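Local coordinates for microcin B17-processing protein McbD (Escherichia coli str. K-12 substr. MG1655, PDB 6GRH) that is necessary to process the inactive microcin B17 precursor into the active peptide, as a YcaO-family protein assembled with McbB and McbC, at residues M16-K21 with M26-Q31; I195-E200 with S258-W263; L203-E208 with Q264-L269; S237-S242 with N271-G276. The protein carries 1 engineered substitution. All blocks are in the same frame, centred on the assembly; numbering follows the deposited sequence.

Contact 1 of 4, residues M16-K21 with M26-Q31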
loop_
_atom_site.group_PDB
_atom_site.type_symbol
_atom_site.label_atom_id
_atom_site.label_comp_id
_atom_site.label_asym_id
_atom_site.label_seq_id
_atom_site.Cartn_x
_atom_site.Cartn_y
_atom_site.Cartn_z
ATOM N N MET E 16 6.086 -1.705 -24.821
ATOM C CA MET E 16 6.950 -2.814 -24.476
ATOM C C MET E 16 6.250 -3.682 -23.447
ATOM O O MET E 16 5.551 -3.182 -22.555
ATOM C CB MET E 16 8.285 -2.388 -23.909
ATOM C CG MET E 16 9.137 -3.625 -23.635
ATOM S SD MET E 16 10.819 -3.237 -23.234
ATOM C CE MET E 16 11.441 -4.906 -23.145
ATOM N N ALA E 17 6.406 -4.985 -23.602
ATOM C CA ALA E 17 5.817 -5.952 -22.682
ATOM C C ALA E 17 6.677 -7.221 -22.560
ATOM O O ALA E 17 7.239 -7.709 -23.529
ATOM C CB ALA E 17 4.411 -6.295 -23.125
ATOM N N MET E 18 6.807 -7.698 -21.332
ATOM C CA MET E 18 7.347 -9.016 -21.057
ATOM C C MET E 18 6.136 -9.902 -20.822
ATOM O O MET E 18 5.295 -9.607 -19.977
ATOM C CB MET E 18 8.231 -8.951 -19.828
ATOM C CG MET E 18 8.868 -10.266 -19.445
ATOM S SD MET E 18 9.856 -10.013 -17.954
ATOM C CE MET E 18 8.807 -10.699 -16.690
ATOM N N SER E 19 6.026 -10.967 -21.584
ATOM C CA SER E 19 4.895 -11.876 -21.450
ATOM C C SER E 19 4.901 -12.713 -20.141
ATOM O O SER E 19 5.916 -13.285 -19.775
ATOM C CB SER E 19 4.829 -12.813 -22.654
ATOM O OG SER E 19 3.752 -13.717 -22.460
ATOM N N PRO E 20 3.755 -12.780 -19.438
ATOM C CA PRO E 20 3.593 -13.778 -18.395
ATOM C C PRO E 20 3.760 -15.180 -18.944
ATOM O O PRO E 20 3.517 -15.410 -20.149
ATOM C CB PRO E 20 2.123 -13.619 -17.972
ATOM C CG PRO E 20 1.754 -12.262 -18.384
ATOM C CD PRO E 20 2.523 -11.983 -19.628
ATOM N N LYS E 21 4.166 -16.104 -18.077
ATOM C CA LYS E 21 4.249 -17.512 -18.406
ATOM C C LYS E 21 3.977 -18.309 -17.136
ATOM O O LYS E 21 4.370 -17.896 -16.041
ATOM C CB LYS E 21 5.638 -17.843 -18.956
ATOM C CG LYS E 21 6.719 -17.855 -17.880
ATOM C CD LYS E 21 8.118 -17.933 -18.479
ATOM C CE LYS E 21 9.166 -17.565 -17.445
ATOM N NZ LYS E 21 10.548 -17.415 -17.970
ATOM N N MET E 26 10.324 -22.209 -18.678
ATOM C CA MET E 26 10.321 -21.782 -20.068
ATOM C C MET E 26 11.055 -20.449 -20.151
ATOM O O MET E 26 11.134 -19.724 -19.153
ATOM C CB MET E 26 8.915 -21.708 -20.649
ATOM C CG MET E 26 8.345 -23.087 -21.048
ATOM S SD MET E 26 9.174 -23.847 -22.472
ATOM C CE MET E 26 8.155 -25.284 -22.857
ATOM N N PRO E 27 11.621 -20.129 -21.327
ATOM C CA PRO E 27 12.277 -18.827 -21.491
ATOM C C PRO E 27 11.268 -17.689 -21.389
ATOM O O PRO E 27 10.098 -17.884 -21.622
ATOM C CB PRO E 27 12.903 -18.883 -22.886
ATOM C CG PRO E 27 12.431 -20.123 -23.532
ATOM C CD PRO E 27 11.743 -20.987 -22.518
ATOM N N THR E 28 11.751 -16.532 -20.980
ATOM C CA THR E 28 10.976 -15.327 -20.961
ATOM C C THR E 28 10.991 -14.772 -22.373
ATOM O O THR E 28 12.023 -14.818 -23.041
ATOM C CB THR E 28 11.605 -14.313 -19.986
ATOM O OG1 THR E 28 11.477 -14.809 -18.653
ATOM C CG2 THR E 28 10.941 -12.927 -20.056
ATOM N N PHE E 29 9.855 -14.197 -22.778
ATOM C CA PHE E 29 9.669 -13.587 -24.066
ATOM C C PHE E 29 9.294 -12.135 -23.832
ATOM O O PHE E 29 8.369 -11.851 -23.051
ATOM C CB PHE E 29 8.537 -14.305 -24.778
ATOM C CG PHE E 29 8.202 -13.736 -26.133
ATOM C CD1 PHE E 29 8.938 -14.100 -27.275
ATOM C CD2 PHE E 29 7.138 -12.842 -26.284
ATOM C CE1 PHE E 29 8.618 -13.569 -28.524
ATOM C CE2 PHE E 29 6.803 -12.330 -27.535
ATOM C CZ PHE E 29 7.539 -12.695 -28.654
ATOM N N SER E 30 10.006 -11.225 -24.483
ATOM C CA SER E 30 9.737 -9.783 -24.376
ATOM C C SER E 30 9.570 -9.224 -25.768
ATOM O O SER E 30 10.266 -9.635 -26.681
ATOM C CB SER E 30 10.869 -9.043 -23.658
ATOM O OG SER E 30 10.994 -9.470 -22.307
ATOM N N GLN E 31 8.660 -8.262 -25.915
ATOM C CA GLN E 31 8.317 -7.773 -27.229
ATOM C C GLN E 31 8.043 -6.267 -27.195
ATOM O O GLN E 31 7.482 -5.759 -26.227
ATOM C CB GLN E 31 7.098 -8.538 -27.736
ATOM C CG GLN E 31 6.674 -8.181 -29.144
ATOM C CD GLN E 31 5.628 -9.129 -29.714
ATOM O OE1 GLN E 31 5.930 -9.930 -30.577
ATOM N NE2 GLN E 31 4.412 -9.037 -29.231
HETATM O O HOH W 1 7.670 -14.812 -20.955
#
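Lys21 reaches across the loop of a beta hairpin to grip Met26 and Thr28, while the paired strands 15-18 and 28-33 are joined by main-chain bonds. Its CB and CG find nothing of 26-31 within 4.2 Å. From there the chain runs extended: CD lies 3.6 Å from Met26 O, CE closes in further on the same oxygen, and NZ ends in two bonds. One goes to Met26 O at 2.7 Å, with NZ tilted 28° from the carbonyl plane; the other goes to Thr28 OG1 at 2.8 Å, the lysine chain lying roughly perpendicular to the threonine. A second conformer of Lys21 was also modelled, so this grip describes one of two states.

Further back, Ala17 and Gln31 form an antiparallel hydrogen-bonded pair, Gln31 N donating to Ala17 O at 2.8 Å. Ser19 N reaches Phe29 O at 2.9 Å, and a water links Ser19 O to Phe29 N. Beside Ser30, Met18 CG presses on Thr28 CG2 at 3.4 Å, tighter than usual for two carbons. Ser30 OG itself bonds to Ser50 OG.

The ammonium also forms a salt bridge with Glu294 of the McbB chain. Carbonyl, hydroxyl and carboxylate thus converge on one cation, which probably stabilises its charged form and couples the hairpin loop to the McbB interface.

Contact 2 of 4, residues I195-E200 with S258-W263; sequences INHIDE and SVVELW
Two helices of the YcaO fold, 196-208 and 251-275, pack here through Ile198, Val259 and Val260, near the N-terminal end of the shorter one. The short axes cross at 55° and approach to 9.9 Å, a spacing bridged mainly by side chains. Both helices also lean on strand 224-231, which Val259 touches at Thr228.

Ile198 works with both branches. Its CG2 meets Val259 CG1 at 4.0 Å, an ordinary apolar contact in which the two side chains are set obliquely. The other branch goes further: CG1 stands beside the backbone N and chi2 of -56° bends CD1 out towards the partner helix, where it meets Val260 CG2 at 3.4 Å. That separation is shorter than usual for two methyl groups and marks the tight point of the contact. Val260 CG2 is shared, since the imidazole of His197 turns its edge to it, CD2 lying 4.0 Å away near the ring plane. Ile198 CG1 lies over one face of the same imidazole, offset toward its rim, so both residues border Val260 CG2.

Asp199 OD1 bonds to Thr193 OG1 just before the helix, and Glu200 OE2 hydrogen-bonds to Asn23 ND2 and forms a salt bridge with Arg63 of the McbC chain.

Between the two segments the cohesion is therefore largely apolar: with methyl-to-methyl packing and an imidazole edge doing the work, the fit between these segments probably rests on shape rather than on hydrogen bonding.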
loop_
_atom_site.group_PDB
_atom_site.type_symbol
_atom_site.label_atom_id
_atom_site.label_comp_id
_atom_site.label_asym_id
_atom_site.label_seq_id
_atom_site.Cartn_x
_atom_site.Cartn_y
_atom_site.Cartn_z
ATOM N N ILE E 195 21.062 -27.222 -18.917
ATOM C CA ILE E 195 20.472 -25.912 -18.716
ATOM C C ILE E 195 18.957 -26.100 -18.794
ATOM O O ILE E 195 18.441 -26.503 -19.845
ATOM C CB ILE E 195 20.982 -24.908 -19.754
ATOM C CG1 ILE E 195 22.520 -24.808 -19.670
ATOM C CG2 ILE E 195 20.302 -23.558 -19.535
ATOM C CD1 ILE E 195 23.149 -23.848 -20.654
ATOM N N ASN E 196 18.264 -25.818 -17.687
ATOM C CA ASN E 196 16.859 -26.199 -17.522
ATOM C C ASN E 196 15.943 -25.706 -18.660
ATOM O O ASN E 196 15.157 -26.495 -19.178
ATOM C CB ASN E 196 16.294 -25.743 -16.153
ATOM C CG ASN E 196 16.610 -26.728 -15.032
ATOM O OD1 ASN E 196 17.432 -27.630 -15.186
ATOM N ND2 ASN E 196 15.934 -26.576 -13.909
ATOM N N HIS E 197 16.075 -24.458 -19.073
ATOM C CA HIS E 197 15.161 -23.937 -20.100
ATOM C C HIS E 197 15.433 -24.499 -21.495
ATOM O O HIS E 197 14.507 -24.614 -22.293
ATOM C CB HIS E 197 15.017 -22.409 -20.081
ATOM C CG HIS E 197 16.218 -21.645 -20.554
ATOM N ND1 HIS E 197 17.303 -21.374 -19.741
ATOM C CD2 HIS E 197 16.480 -21.045 -21.739
ATOM C CE1 HIS E 197 18.184 -20.652 -20.415
ATOM N NE2 HIS E 197 17.711 -20.443 -21.632
ATOM N N ILE E 198 16.670 -24.939 -21.743
ATOM C CA ILE E 198 17.038 -25.509 -23.037
ATOM C C ILE E 198 16.491 -26.927 -23.120
ATOM O O ILE E 198 15.869 -27.310 -24.112
ATOM C CB ILE E 198 18.573 -25.485 -23.241
ATOM C CG1 ILE E 198 19.103 -24.053 -23.115
ATOM C CG2 ILE E 198 18.970 -26.112 -24.576
ATOM C CD1 ILE E 198 18.467 -23.041 -24.047
ATOM N N ASP E 199 16.700 -27.692 -22.061
ATOM C CA ASP E 199 16.202 -29.063 -21.985
ATOM C C ASP E 199 14.679 -29.147 -21.994
ATOM O O ASP E 199 14.121 -30.058 -22.568
ATOM C CB ASP E 199 16.789 -29.761 -20.755
ATOM C CG ASP E 199 18.314 -29.920 -20.855
ATOM O OD1 ASP E 199 18.850 -29.927 -21.988
ATOM O OD2 ASP E 199 18.988 -30.009 -19.814
ATOM N N GLU E 200 14.024 -28.178 -21.370
ATOM C CA GLU E 200 12.562 -28.062 -21.410
ATOM C C GLU E 200 12.051 -27.904 -22.866
ATOM O O GLU E 200 11.125 -28.604 -23.281
ATOM C CB GLU E 200 12.127 -26.869 -20.562
ATOM C CG GLU E 200 10.646 -26.809 -20.242
ATOM C CD GLU E 200 10.267 -27.489 -18.938
ATOM O OE1 GLU E 200 11.084 -28.227 -18.323
ATOM O OE2 GLU E 200 9.104 -27.288 -18.541
ATOM N N SER E 258 20.754 -21.335 -30.269
ATOM C CA SER E 258 20.010 -21.868 -31.428
ATOM C C SER E 258 18.633 -22.453 -31.051
ATOM O O SER E 258 17.626 -22.196 -31.719
ATOM C CB SER E 258 20.839 -22.922 -32.148
ATOM O OG SER E 258 20.159 -23.383 -33.284
ATOM N N VAL E 259 18.610 -23.221 -29.970
ATOM C CA VAL E 259 17.372 -23.808 -29.467
ATOM C C VAL E 259 16.351 -22.710 -29.091
ATOM O O VAL E 259 15.166 -22.816 -29.425
ATOM C CB VAL E 259 17.660 -24.763 -28.294
ATOM C CG1 VAL E 259 16.402 -25.190 -27.544
ATOM C CG2 VAL E 259 18.383 -25.977 -28.820
ATOM N N VAL E 260 16.830 -21.654 -28.436
ATOM C CA VAL E 260 15.947 -20.561 -28.001
ATOM C C VAL E 260 15.479 -19.741 -29.211
ATOM O O VAL E 260 14.331 -19.276 -29.242
ATOM C CB VAL E 260 16.609 -19.662 -26.934
ATOM C CG1 VAL E 260 15.705 -18.494 -26.583
ATOM C CG2 VAL E 260 16.894 -20.458 -25.682
ATOM N N GLU E 261 16.353 -19.555 -30.197
ATOM C CA GLU E 261 15.947 -18.928 -31.467
ATOM C C GLU E 261 14.838 -19.738 -32.146
ATOM O O GLU E 261 13.863 -19.164 -32.610
ATOM C CB GLU E 261 17.133 -18.775 -32.419
ATOM C CG GLU E 261 18.166 -17.742 -31.974
ATOM C CD GLU E 261 17.807 -16.310 -32.346
ATOM O OE1 GLU E 261 17.074 -16.088 -33.345
ATOM O OE2 GLU E 261 18.283 -15.393 -31.646
ATOM N N LEU E 262 14.971 -21.057 -32.175
ATOM C CA LEU E 262 13.900 -21.901 -32.697
ATOM C C LEU E 262 12.581 -21.706 -31.927
ATOM O O LEU E 262 11.550 -21.449 -32.522
ATOM C CB LEU E 262 14.320 -23.372 -32.722
ATOM C CG LEU E 262 13.399 -24.339 -33.479
ATOM C CD1 LEU E 262 14.156 -25.577 -33.976
ATOM C CD2 LEU E 262 12.186 -24.753 -32.639
ATOM N N TRP E 263 12.627 -21.827 -30.606
ATOM C CA TRP E 263 11.440 -21.627 -29.784
ATOM C C TRP E 263 10.775 -20.265 -30.042
ATOM O O TRP E 263 9.554 -20.167 -30.181
ATOM C CB TRP E 263 11.794 -21.753 -28.308
ATOM C CG TRP E 263 10.603 -21.572 -27.451
ATOM C CD1 TRP E 263 9.648 -22.485 -27.183
ATOM C CD2 TRP E 263 10.223 -20.374 -26.794
ATOM N NE1 TRP E 263 8.678 -21.927 -26.375
ATOM C CE2 TRP E 263 9.015 -20.631 -26.120
ATOM C CE3 TRP E 263 10.789 -19.099 -26.715
ATOM C CZ2 TRP E 263 8.358 -19.669 -25.349
ATOM C CZ3 TRP E 263 10.137 -18.122 -25.951
ATOM C CH2 TRP E 263 8.931 -18.417 -25.275
#

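Contact 3 of 4, residues L203-E208 with Q264-L269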
loop_
_atom_site.group_PDB
_atom_site.type_symbol
_atom_site.label_atom_id
_atom_site.label_comp_id
_atom_site.label_asym_id
_atom_site.label_seq_id
_atom_site.Cartn_x
_atom_site.Cartn_y
_atom_site.Cartn_z
ATOM N N LEU E 203 12.885 -31.237 -24.893
ATOM C CA LEU E 203 11.944 -32.317 -24.555
ATOM C C LEU E 203 10.554 -32.083 -25.193
ATOM O O LEU E 203 9.957 -32.988 -25.756
ATOM C CB LEU E 203 11.810 -32.466 -23.035
ATOM C CG LEU E 203 11.088 -33.735 -22.580
ATOM C CD1 LEU E 203 11.823 -34.977 -23.036
ATOM C CD2 LEU E 203 10.919 -33.747 -21.065
ATOM N N ALA E 204 10.059 -30.857 -25.093
ATOM C CA ALA E 204 8.766 -30.512 -25.677
ATOM C C ALA E 204 8.763 -30.741 -27.195
ATOM O O ALA E 204 7.817 -31.331 -27.724
ATOM C CB ALA E 204 8.405 -29.077 -25.347
ATOM N N LEU E 205 9.836 -30.318 -27.875
ATOM C CA LEU E 205 9.959 -30.514 -29.333
ATOM C C LEU E 205 10.009 -31.989 -29.704
ATOM O O LEU E 205 9.342 -32.410 -30.650
ATOM C CB LEU E 205 11.179 -29.788 -29.904
ATOM C CG LEU E 205 11.186 -28.257 -29.802
ATOM C CD1 LEU E 205 12.520 -27.711 -30.299
ATOM C CD2 LEU E 205 10.035 -27.648 -30.586
ATOM N N ARG E 206 10.809 -32.759 -28.959
ATOM C CA ARG E 206 10.899 -34.224 -29.114
ATOM C C ARG E 206 9.562 -34.929 -28.893
ATOM O O ARG E 206 9.280 -35.925 -29.548
ATOM C CB ARG E 206 11.920 -34.816 -28.135
ATOM C CG ARG E 206 13.383 -34.577 -28.486
ATOM C CD ARG E 206 14.316 -35.304 -27.512
ATOM N NE ARG E 206 15.655 -34.722 -27.512
ATOM C CZ ARG E 206 16.253 -34.180 -26.454
ATOM N NH1 ARG E 206 15.644 -34.157 -25.274
ATOM N NH2 ARG E 206 17.475 -33.670 -26.583
ATOM N N SER E 207 8.745 -34.410 -27.976
ATOM C CA SER E 207 7.400 -34.968 -27.716
ATOM C C SER E 207 6.374 -34.585 -28.804
ATOM O O SER E 207 5.490 -35.367 -29.117
ATOM C CB SER E 207 6.901 -34.627 -26.300
ATOM O OG SER E 207 6.510 -33.272 -26.165
ATOM N N GLU E 208 6.516 -33.401 -29.389
ATOM C CA GLU E 208 5.588 -32.910 -30.415
ATOM C C GLU E 208 5.940 -33.446 -31.814
ATOM O O GLU E 208 5.053 -33.634 -32.641
ATOM C CB GLU E 208 5.589 -31.385 -30.422
ATOM C CG GLU E 208 4.424 -30.735 -31.181
ATOM C CD GLU E 208 3.136 -30.564 -30.369
ATOM O OE1 GLU E 208 3.081 -30.915 -29.155
ATOM O OE2 GLU E 208 2.161 -30.018 -30.964
ATOM N N GLN E 264 11.592 -19.221 -30.109
ATOM C CA GLN E 264 11.098 -17.899 -30.445
ATOM C C GLN E 264 10.339 -17.867 -31.776
ATOM O O GLN E 264 9.234 -17.339 -31.836
ATOM C CB GLN E 264 12.239 -16.870 -30.433
ATOM C CG GLN E 264 11.693 -15.460 -30.599
ATOM C CD GLN E 264 12.729 -14.352 -30.529
ATOM O OE1 GLN E 264 12.401 -13.237 -30.125
ATOM N NE2 GLN E 264 13.956 -14.629 -30.955
ATOM N N SER E 265 10.900 -18.440 -32.843
ATOM C CA SER E 265 10.199 -18.436 -34.139
ATOM C C SER E 265 8.982 -19.316 -34.089
ATOM O O SER E 265 7.976 -18.981 -34.644
ATOM C CB SER E 265 11.104 -18.912 -35.270
ATOM O OG SER E 265 12.183 -18.008 -35.392
ATOM N N TYR E 266 9.093 -20.455 -33.416
ATOM C CA TYR E 266 7.969 -21.385 -33.256
ATOM C C TYR E 266 6.793 -20.688 -32.577
ATOM O O TYR E 266 5.662 -20.735 -33.084
ATOM C CB TYR E 266 8.431 -22.559 -32.406
ATOM C CG TYR E 266 7.450 -23.666 -32.150
ATOM C CD1 TYR E 266 6.378 -23.501 -31.277
ATOM C CD2 TYR E 266 7.649 -24.914 -32.703
ATOM C CE1 TYR E 266 5.489 -24.534 -31.023
ATOM C CE2 TYR E 266 6.777 -25.958 -32.447
ATOM C CZ TYR E 266 5.699 -25.761 -31.606
ATOM O OH TYR E 266 4.844 -26.783 -31.335
ATOM N N ILE E 267 7.050 -20.053 -31.431
ATOM C CA ILE E 267 5.961 -19.485 -30.655
ATOM C C ILE E 267 5.353 -18.221 -31.286
ATOM O O ILE E 267 4.134 -18.042 -31.213
ATOM C CB ILE E 267 6.346 -19.284 -29.164
ATOM C CG1 ILE E 267 5.090 -19.279 -28.304
ATOM C CG2 ILE E 267 7.173 -18.029 -28.953
ATOM C CD1 ILE E 267 4.371 -20.606 -28.287
ATOM N N CYS E 268 6.171 -17.375 -31.923
ATOM C CA CYS E 268 5.631 -16.188 -32.617
ATOM C C CYS E 268 4.685 -16.579 -33.735
ATOM O O CYS E 268 3.573 -16.062 -33.820
ATOM C CB CYS E 268 6.736 -15.282 -33.149
ATOM S SG CYS E 268 7.598 -14.447 -31.781
ATOM N N LEU E 269 5.107 -17.520 -34.579
ATOM C CA LEU E 269 4.215 -18.001 -35.628
ATOM C C LEU E 269 3.007 -18.748 -35.057
ATOM O O LEU E 269 1.894 -18.544 -35.521
ATOM C CB LEU E 269 4.957 -18.859 -36.644
ATOM C CG LEU E 269 4.146 -19.352 -37.842
ATOM C CD1 LEU E 269 3.312 -18.264 -38.507
ATOM C CD2 LEU E 269 5.127 -19.951 -38.834
#
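Tyr266 holds CG anti to its main-chain nitrogen (chi1 -178°), which sends the phenol straight out from helix 251-275 towards Leu205 and Glu208 on helix 196-208. Glu208 answers with a chain bent at chi2 (85°), exposing CG to the phenol while the carboxylate turns off to other partners. The reach is long: the nearest CA atoms, those of Leu205 and Tyr266, are 10.1 Å apart, and the segments bury 101 Å² between them.

Two touches make up the contact. Leu205 CD2 lies 4.1 Å from Tyr266 CE2, approaching the ring obliquely, the two side chains lying alongside each other but pointing opposite ways. Glu208 CG comes within 4.0 Å of Tyr266 OH, and the carboxylate plane stands 81° from that of the ring. On the helix bearing Glu208, Ala204 O accepts twice, from Glu208 N at 3.0 Å and from Ser207 OG at 2.8 Å.

The polar ends are satisfied by others. Tyr266 OH bonds to Gly65 O of the McbC chain, and Glu208 OE2 bonds to Ser237 OG and to Ser67 OG of that same McbC chain. Phe66 of McbC stacks on Tyr266 and also packs on Leu205 and Glu208.

Light apolar touching between the helices, combined with polar ends bonded partly to McbC and partly to Ser237 of the same chain, implies that this part of the helix pair is completed by McbC, whose Gly65-Ser67 run lies against both helices.

Contact 4 of 4, residues S237-S242 with N271-G276; sequences SRIKYS and NFLIGG
Arg238 and Ile274 form the close part of this contact: Ile274 CG2 sits over the centre of one guanidinium face, 3.4 Å above its plane. The methyl is nearly equidistant from several atoms, lying 3.5 Å from both Arg238 NE and Arg238 CZ. The bend at chi2 (90°) lays the guanidinium face against the isoleucine methyl, the arginine chain running roughly square to the isoleucine. Arg238 NH1 hydrogen-bonds to Ser2 O of the McbC chain.

Contacts around Leu273 are slacker. Its CD1 lies 4.0 Å from Arg238 CB, and the same methyl stands 3.9 Å from Arg238 O. Ile239 CD1 approaches Leu273 CD1 at 4.1 Å, ordinary van der Waals spacing. Ile239 is buried, whereas Arg238, Leu273 and Ile274 all keep some exposure, and Gly276, exposed in the assembly, is the first residue to leave helical angles, with positive phi.

The 237-240 loop, with Lys240 NZ bonded back to Ser237 O at 2.6 Å, leads into strand 241-248, the edge of the mixed sheet within this chain. The loop lies against the C-terminal end of helix 251-275: Ile239 also packs on Leu269 and Tyr266, about one and two turns before Leu273, and Asn294, just before helix 296-304, bonds to Arg238 O and touches Leu273.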
loop_
_atom_site.group_PDB
_atom_site.type_symbol
_atom_site.label_atom_id
_atom_site.label_comp_id
_atom_site.label_asym_id
_atom_site.label_seq_id
_atom_site.Cartn_x
_atom_site.Cartn_y
_atom_site.Cartn_z
ATOM N N SER E 237 -0.966 -30.025 -34.563
ATOM C CA SER E 237 0.088 -29.009 -34.434
ATOM C C SER E 237 -0.042 -27.946 -35.529
ATOM O O SER E 237 -0.158 -28.285 -36.702
ATOM C CB SER E 237 1.476 -29.643 -34.527
ATOM O OG SER E 237 1.687 -30.561 -33.470
ATOM N N ARG E 238 -0.004 -26.669 -35.142
ATOM C CA ARG E 238 -0.006 -25.565 -36.091
ATOM C C ARG E 238 1.364 -25.356 -36.720
ATOM O O ARG E 238 1.455 -24.966 -37.880
ATOM C CB ARG E 238 -0.457 -24.270 -35.416
ATOM C CG ARG E 238 -1.956 -24.189 -35.145
ATOM C CD ARG E 238 -2.345 -24.739 -33.780
ATOM N NE ARG E 238 -3.702 -24.306 -33.390
ATOM C CZ ARG E 238 -4.246 -24.441 -32.178
ATOM N NH1 ARG E 238 -3.569 -24.990 -31.163
ATOM N NH2 ARG E 238 -5.489 -24.010 -31.974
ATOM N N ILE E 239 2.429 -25.587 -35.959
ATOM C CA ILE E 239 3.777 -25.471 -36.488
ATOM C C ILE E 239 4.252 -26.834 -36.974
ATOM O O ILE E 239 4.473 -27.742 -36.174
ATOM C CB ILE E 239 4.766 -24.901 -35.450
ATOM C CG1 ILE E 239 4.260 -23.567 -34.883
ATOM C CG2 ILE E 239 6.156 -24.762 -36.053
ATOM C CD1 ILE E 239 4.003 -22.462 -35.893
ATOM N N LYS E 240 4.409 -26.959 -38.289
ATOM C CA LYS E 240 4.882 -28.178 -38.906
ATOM C C LYS E 240 6.404 -28.179 -39.054
ATOM O O LYS E 240 7.006 -29.246 -39.223
ATOM C CB LYS E 240 4.258 -28.334 -40.296
ATOM C CG LYS E 240 2.742 -28.143 -40.363
ATOM C CD LYS E 240 1.996 -29.097 -39.448
ATOM C CE LYS E 240 0.498 -29.001 -39.686
ATOM N NZ LYS E 240 -0.258 -29.907 -38.793
ATOM N N TYR E 241 7.002 -26.988 -39.022
ATOM C CA TYR E 241 8.421 -26.793 -39.275
ATOM C C TYR E 241 8.896 -25.550 -38.548
ATOM O O TYR E 241 8.193 -24.539 -38.524
ATOM C CB TYR E 241 8.698 -26.652 -40.790
ATOM C CG TYR E 241 10.056 -26.073 -41.160
ATOM C CD1 TYR E 241 11.208 -26.846 -41.078
ATOM C CD2 TYR E 241 10.183 -24.758 -41.588
ATOM C CE1 TYR E 241 12.454 -26.327 -41.408
ATOM C CE2 TYR E 241 11.420 -24.222 -41.913
ATOM C CZ TYR E 241 12.565 -25.011 -41.818
ATOM O OH TYR E 241 13.818 -24.479 -42.144
ATOM N N SER E 242 10.098 -25.613 -37.974
ATOM C CA SER E 242 10.748 -24.401 -37.479
ATOM C C SER E 242 12.246 -24.589 -37.456
ATOM O O SER E 242 12.752 -25.697 -37.654
ATOM C CB SER E 242 10.215 -24.021 -36.090
ATOM O OG SER E 242 10.610 -22.706 -35.773
ATOM N N ASN E 271 1.466 -18.173 -32.260
ATOM C CA ASN E 271 0.571 -17.175 -31.696
ATOM C C ASN E 271 -0.130 -16.324 -32.751
ATOM O O ASN E 271 -1.294 -15.934 -32.563
ATOM C CB ASN E 271 1.316 -16.266 -30.725
ATOM C CG ASN E 271 1.576 -16.938 -29.387
ATOM O OD1 ASN E 271 0.922 -17.921 -29.029
ATOM N ND2 ASN E 271 2.512 -16.400 -28.643
ATOM N N PHE E 272 0.594 -16.047 -33.834
ATOM C CA PHE E 272 0.010 -15.466 -35.044
ATOM C C PHE E 272 -1.145 -16.362 -35.550
ATOM O O PHE E 272 -2.277 -15.878 -35.773
ATOM C CB PHE E 272 1.102 -15.271 -36.113
ATOM C CG PHE E 272 0.616 -14.575 -37.346
ATOM C CD1 PHE E 272 -0.011 -15.288 -38.356
ATOM C CD2 PHE E 272 0.730 -13.192 -37.463
ATOM C CE1 PHE E 272 -0.498 -14.636 -39.489
ATOM C CE2 PHE E 272 0.249 -12.538 -38.594
ATOM C CZ PHE E 272 -0.368 -13.258 -39.601
ATOM N N LEU E 273 -0.890 -17.667 -35.665
ATOM C CA LEU E 273 -1.902 -18.596 -36.197
ATOM C C LEU E 273 -3.120 -18.852 -35.294
ATOM O O LEU E 273 -4.215 -19.017 -35.801
ATOM C CB LEU E 273 -1.266 -19.933 -36.611
ATOM C CG LEU E 273 -0.231 -19.882 -37.740
ATOM C CD1 LEU E 273 0.554 -21.185 -37.771
ATOM C CD2 LEU E 273 -0.894 -19.628 -39.089
ATOM N N ILE E 274 -2.949 -18.887 -33.977
ATOM C CA ILE E 274 -4.097 -19.071 -33.061
ATOM C C ILE E 274 -4.798 -17.740 -32.766
ATOM O O ILE E 274 -5.940 -17.721 -32.310
ATOM C CB ILE E 274 -3.717 -19.794 -31.745
ATOM C CG1 ILE E 274 -2.764 -18.957 -30.880
ATOM C CG2 ILE E 274 -3.107 -21.148 -32.058
ATOM C CD1 ILE E 274 -2.706 -19.407 -29.440
ATOM N N GLY E 275 -4.098 -16.635 -33.005
ATOM C CA GLY E 275 -4.712 -15.316 -33.033
ATOM C C GLY E 275 -5.664 -15.088 -34.208
ATOM O O GLY E 275 -6.518 -14.226 -34.131
ATOM N N GLY E 276 -5.522 -15.854 -35.292
ATOM C CA GLY E 276 -6.380 -15.714 -36.472
ATOM C C GLY E 276 -6.085 -14.478 -37.317
ATOM O O GLY E 276 -6.950 -14.026 -38.076
#

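Overall arrangement
From the N terminus, contact 1 comes first and closes the hairpin between strands 15-18 and 28-33, with four residues separating its segments, before any other contact opens. The other three interleave along the chain: 195-200, 203-208 and 237-242 follow in order, then meet 258-263, 264-269 and 271-276 in the same order, so contacts 2, 3 and 4 cross pairwise and none nests. All three use helix 251-275, each about two turns further along it; contacts 2 and 3 tie it to helix 196-208, and contact 4 to the loop before strand 241-248. The hairpin joins the group through Pro27 on Trp263 and Phe29 on Cys268. Glu208 and Ser237 link contacts 3 and 4, whose centres are about 10 Å apart.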